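Local coordinates for ABC transporter, periplasmic solute-binding protein (Rhizobium meliloti, PDB 4WED) that probably binds a peptide or a nickel- or heme-type solute outside the inner membrane and delivers it to an ABC transporter for uptake, at residues D62-P67 against S202-Y207; K44-L49 against W58-L63. One frame throughout, in Å; residues are numbered along the deposited sequence.

In the fold
Both contacts are buried and lie on the same side of the chain's centre, their own centres about 10 Å apart. They share Asp62 and Leu63. In contact 1, residues 62-67 rest on strand 201-206 through purely apolar side-chain packing. Contact 2 sets the loop that follows strand 37-42 against the short helix 58-61, adding one weak amide-to-carbonyl hydrogen bond to its apolar contacts. Phe204 CZ, 3.7 Å from Ile60 CG2, joins the two contacts, as does Met64 CE, 4.1 Å from Leu49 CD1. A sodium ion is bound by Asp62, whose side chain reaches neither partner segment.

Contact 1 of 2, residues D62-P67 against S202-Y207; sequences DLMFEP and SVFEHY. With NA (sodium ion), chain B.
Leu63 and Phe204 are the nearest CA pair between residues 62-67 and 202-207, yet these two atoms are still 8.5 Å apart, and the CA atoms of Met64 and Tyr207 are separated by 8.9 Å. No hydrogen bond crosses the gap, so side chains alone fill it. The arrangement illustrates a loop packed on a sheet in a periplasmic solute-binding protein of family 5: residues 202-206 belong to strand 201-206, an inner strand of a four-stranded mixed sheet, and residues 62-67 lie in the loop that leads to strand 69-71.

Phe204 is the receiving surface. With its CG beside the backbone N (chi1 -48°), the ring extends toward the loop and meets two methyl groups. Leu63 CD1 sits over one face, 3.7 Å from the ring centroid and 23° off the normal, a CH-pi contact displaced toward the CE2 and CZ rim; Leu63 CD1 comes closest to Phe204 CE2, at 3.4 Å. The selenomethionine Met64 reaches the neighbouring part of the ring obliquely, and Met64 CE lies 3.5 Å from Phe204 CE1. Bends at chi2 and chi3 turn that methyl back toward the strand, while Met64 CG lies over the centre of the Phe65 ring within its own segment. Trp192 and Leu220, on the two flanking strands, touch both Leu63 and Phe204 and enlarge the apolar cluster.

Directly before this cluster the chain turns polar. Asp62 carries its carboxylate to a sodium ion that three waters and Asp515 also bind; Arg170 and the backbone N of Met516 hydrogen-bond to the same carboxylate, an arrangement likely to stabilise its negative charge. Its grip on the ion is two-pronged but uneven, with Asp62 OD2 2.3 Å from the sodium and OD1 2.7 Å.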
# COMPACT_ATOMS: atom_id res chain seq x y z
N ASP A 62 -14.48 6.38 2.49
CA ASP A 62 -14.48 6.24 1.06
C ASP A 62 -15.88 6.07 0.50
O ASP A 62 -16.10 6.26 -0.68
CB ASP A 62 -13.58 5.09 0.66
CG ASP A 62 -13.47 4.92 -0.81
OD1 ASP A 62 -13.26 5.89 -1.54
OD2 ASP A 62 -13.61 3.79 -1.25
N LEU A 63 -16.81 5.67 1.35
CA LEU A 63 -18.22 5.55 0.98
C LEU A 63 -18.95 6.82 0.56
O LEU A 63 -19.79 6.78 -0.31
CB LEU A 63 -18.99 4.89 2.11
CG LEU A 63 -18.66 3.43 2.25
CD1 LEU A 63 -19.24 2.92 3.54
CD2 LEU A 63 -19.25 2.70 1.06
N MSE A 64 -18.67 7.92 1.22
CA MSE A 64 -19.36 9.19 0.98
C MSE A 64 -18.43 10.32 0.69
O MSE A 64 -18.88 11.38 0.26
CB MSE A 64 -20.23 9.57 2.20
CG MSE A 64 -19.47 10.18 3.37
SE MSE A 64 -18.54 8.81 4.45
CE MSE A 64 -20.19 8.03 5.24
N PHE A 65 -17.14 10.17 0.95
CA PHE A 65 -16.20 11.24 0.63
C PHE A 65 -15.48 10.96 -0.68
O PHE A 65 -15.10 9.83 -0.99
CB PHE A 65 -15.28 11.56 1.82
CG PHE A 65 -16.04 12.09 3.04
CD1 PHE A 65 -16.73 13.31 2.98
CD2 PHE A 65 -16.05 11.40 4.23
CE1 PHE A 65 -17.40 13.81 4.08
CE2 PHE A 65 -16.73 11.89 5.34
CZ PHE A 65 -17.42 13.10 5.26
N GLU A 66 -15.33 12.00 -1.47
CA GLU A 66 -14.66 11.87 -2.75
C GLU A 66 -13.50 12.81 -2.85
O GLU A 66 -13.53 13.89 -2.28
CB GLU A 66 -15.62 12.08 -3.90
CG GLU A 66 -16.48 10.87 -4.19
CD GLU A 66 -17.45 11.09 -5.34
OE1 GLU A 66 -18.06 12.18 -5.31
OE2 GLU A 66 -17.60 10.19 -6.24
N PRO A 67 -12.45 12.38 -3.57
CA PRO A 67 -11.31 13.25 -3.84
C PRO A 67 -11.42 14.00 -5.19
O PRO A 67 -12.32 13.74 -6.00
CB PRO A 67 -10.15 12.26 -3.93
CG PRO A 67 -10.80 11.09 -4.62
CD PRO A 67 -12.23 11.03 -4.11
N SER A 202 -23.04 0.06 10.95
CA SER A 202 -23.28 1.34 10.29
C SER A 202 -24.03 1.05 8.98
O SER A 202 -23.70 0.08 8.26
CB SER A 202 -21.95 2.08 10.00
OG SER A 202 -21.37 2.59 11.20
N VAL A 203 -24.98 1.91 8.64
CA VAL A 203 -25.94 1.64 7.58
C VAL A 203 -25.99 2.79 6.57
O VAL A 203 -26.24 3.96 6.99
CB VAL A 203 -27.31 1.45 8.24
CG1 VAL A 203 -28.42 1.12 7.25
CG2 VAL A 203 -27.24 0.37 9.30
N PHE A 204 -25.81 2.49 5.27
CA PHE A 204 -25.82 3.52 4.20
C PHE A 204 -26.86 3.23 3.10
O PHE A 204 -27.12 2.06 2.83
CB PHE A 204 -24.47 3.60 3.56
CG PHE A 204 -23.33 3.68 4.53
CD1 PHE A 204 -22.85 4.93 4.95
CD2 PHE A 204 -22.70 2.51 5.01
CE1 PHE A 204 -21.79 5.01 5.86
CE2 PHE A 204 -21.65 2.59 5.92
CZ PHE A 204 -21.19 3.84 6.34
N GLU A 205 -27.47 4.29 2.52
CA GLU A 205 -28.43 4.20 1.38
C GLU A 205 -27.98 5.00 0.15
O GLU A 205 -27.46 6.08 0.30
CB GLU A 205 -29.77 4.76 1.77
N HIS A 206 -28.22 4.48 -1.06
CA HIS A 206 -27.76 5.10 -2.32
C HIS A 206 -28.08 6.59 -2.33
O HIS A 206 -29.17 6.96 -1.95
CB HIS A 206 -28.40 4.39 -3.54
N TYR A 207 -27.14 7.47 -2.70
CA TYR A 207 -27.42 8.91 -2.74
C TYR A 207 -28.00 9.30 -4.09
O TYR A 207 -27.33 9.21 -5.11
CB TYR A 207 -26.18 9.76 -2.46
CG TYR A 207 -26.39 11.23 -2.80
CD1 TYR A 207 -27.53 11.91 -2.36
CD2 TYR A 207 -25.47 11.95 -3.54
CE1 TYR A 207 -27.75 13.23 -2.67
CE2 TYR A 207 -25.67 13.29 -3.84
CZ TYR A 207 -26.81 13.91 -3.41
OH TYR A 207 -27.05 15.23 -3.70
NA NA B . -12.93 4.05 -3.48
O HOH W 1 -11.60 6.21 -3.86
O HOH W 2 -13.85 1.79 -3.56
O HOH W 3 -14.70 5.14 -3.47

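Contact 2 of 2, residues K44-L49 against W58-L63; sequences KPAGNL and WAIQDL. With NA (sodium ion), chain B.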
# COMPACT_ATOMS: atom_id res chain seq x y z
N LYS A 44 -14.08 -3.49 13.63
CA LYS A 44 -14.34 -2.61 14.75
C LYS A 44 -15.23 -1.45 14.31
O LYS A 44 -15.37 -1.24 13.14
CB LYS A 44 -13.03 -2.12 15.37
CG LYS A 44 -12.16 -1.32 14.44
CD LYS A 44 -11.04 -0.74 15.27
CE LYS A 44 -9.93 -0.14 14.45
NZ LYS A 44 -8.67 -0.27 15.23
N PRO A 45 -15.89 -0.74 15.25
CA PRO A 45 -16.77 0.37 14.85
C PRO A 45 -16.11 1.34 13.84
O PRO A 45 -14.89 1.52 13.86
CB PRO A 45 -17.05 1.08 16.16
CG PRO A 45 -16.96 -0.01 17.18
CD PRO A 45 -15.82 -0.88 16.71
N ALA A 46 -16.90 1.94 12.96
CA ALA A 46 -16.39 2.88 11.95
C ALA A 46 -15.61 4.06 12.53
O ALA A 46 -14.73 4.59 11.87
CB ALA A 46 -17.55 3.39 11.10
N GLY A 47 -15.94 4.48 13.75
CA GLY A 47 -15.33 5.66 14.35
C GLY A 47 -15.94 6.98 13.87
O GLY A 47 -16.95 7.01 13.16
N ASN A 48 -15.34 8.07 14.33
CA ASN A 48 -15.72 9.42 13.92
C ASN A 48 -15.10 9.69 12.56
O ASN A 48 -13.89 9.51 12.40
CB ASN A 48 -15.23 10.45 14.95
CG ASN A 48 -15.10 11.86 14.37
OD1 ASN A 48 -15.72 12.23 13.38
ND2 ASN A 48 -14.27 12.67 15.02
N LEU A 49 -15.93 10.15 11.62
CA LEU A 49 -15.65 10.16 10.18
C LEU A 49 -15.05 11.46 9.66
O LEU A 49 -14.94 11.63 8.43
CB LEU A 49 -16.95 9.90 9.42
CG LEU A 49 -17.69 8.62 9.82
CD1 LEU A 49 -19.02 8.54 9.11
CD2 LEU A 49 -16.86 7.39 9.48
N TRP A 58 -10.83 4.03 7.15
CA TRP A 58 -10.71 4.72 5.85
C TRP A 58 -11.76 4.26 4.84
O TRP A 58 -12.42 5.07 4.21
CB TRP A 58 -9.32 4.53 5.25
CG TRP A 58 -8.20 5.09 6.10
CD1 TRP A 58 -7.73 6.36 6.09
CD2 TRP A 58 -7.39 4.37 7.04
NE1 TRP A 58 -6.70 6.49 7.00
CE2 TRP A 58 -6.46 5.28 7.57
CE3 TRP A 58 -7.36 3.03 7.46
CZ2 TRP A 58 -5.52 4.91 8.53
CZ3 TRP A 58 -6.43 2.66 8.42
CH2 TRP A 58 -5.52 3.60 8.95
N ALA A 59 -11.91 2.96 4.69
CA ALA A 59 -12.86 2.42 3.75
C ALA A 59 -14.29 2.94 3.94
O ALA A 59 -15.06 3.00 3.00
CB ALA A 59 -12.83 0.91 3.82
N ILE A 60 -14.64 3.32 5.15
CA ILE A 60 -15.98 3.87 5.42
C ILE A 60 -16.09 5.26 4.90
O ILE A 60 -17.09 5.61 4.28
CB ILE A 60 -16.29 3.95 6.93
CG1 ILE A 60 -16.20 2.57 7.60
CG2 ILE A 60 -17.68 4.53 7.19
CD1 ILE A 60 -17.12 1.50 7.04
N GLN A 61 -15.04 6.04 5.09
CA GLN A 61 -14.95 7.40 4.60
C GLN A 61 -15.06 7.40 3.10
O GLN A 61 -15.65 8.27 2.51
CB GLN A 61 -13.64 8.04 5.04
CG GLN A 61 -13.69 8.67 6.41
CD GLN A 61 -12.35 8.76 7.06
OE1 GLN A 61 -11.57 7.83 7.05
NE2 GLN A 61 -12.07 9.90 7.64
N ASP A 62 -14.48 6.38 2.49
CA ASP A 62 -14.48 6.24 1.06
C ASP A 62 -15.88 6.07 0.50
O ASP A 62 -16.10 6.26 -0.68
CB ASP A 62 -13.58 5.09 0.66
CG ASP A 62 -13.47 4.92 -0.81
OD1 ASP A 62 -13.26 5.89 -1.54
OD2 ASP A 62 -13.61 3.79 -1.25
N LEU A 63 -16.81 5.67 1.35
CA LEU A 63 -18.22 5.55 0.98
C LEU A 63 -18.95 6.82 0.56
O LEU A 63 -19.79 6.78 -0.31
CB LEU A 63 -18.99 4.89 2.11
CG LEU A 63 -18.66 3.43 2.25
CD1 LEU A 63 -19.24 2.92 3.54
CD2 LEU A 63 -19.25 2.70 1.06
NA NA B . -12.93 4.05 -3.48
O HOH W 1 -11.60 6.21 -3.86
O HOH W 2 -13.85 1.79 -3.56
O HOH W 3 -14.70 5.14 -3.47
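Both apolar contacts between residues 44-49 and 58-63 fall on Ile60. Ile60 CG1 meets Ala46 CB most closely, at 3.8 Å, whereas Ile60 CG2 meets Leu49 CD2, also at 3.8 Å, while approaching Ala46 CB as well. Since CG2 stands anti to the backbone N and CG1 beside it (chi1 -59°), both branches can face the loop at once. Leu49 approaches aslant, its extended chain (chi2 174°) bringing CD2 to the isoleucine. Strand 201-206 continues this packing, Ser202 touching Ala46 and Phe204 touching Ile60.

The polar link across the contact is slight. Gln61, extended beyond CG, offers NE2 to the main-chain O of Leu49, a weak hydrogen bond of 3.4 Å with an N-H...O angle of 149°. The other end of the amide is engaged as well, OE1 accepting a hydrogen bond from Arg167 NH2; with a partner on each side, the amide's rotation is probably restrained.

Main-chain bonds give the helical segment its shape. Asp62 N reaches Trp58 O at 3.0 Å, an i+4 helical bond, and Leu63 N reaches Ile60 O at 2.9 Å, an i+3 bond. Beyond the two segments, Ala46 is tied through its backbone to Ile57, just ahead of the helix.

Taken together, the chain leaving strand 37-42, an edge strand of the mixed sheet, forms a loop folded back against the short helix 58-61, within the periplasmic solute-binding fold of family 5, close to the sodium site at Asp62.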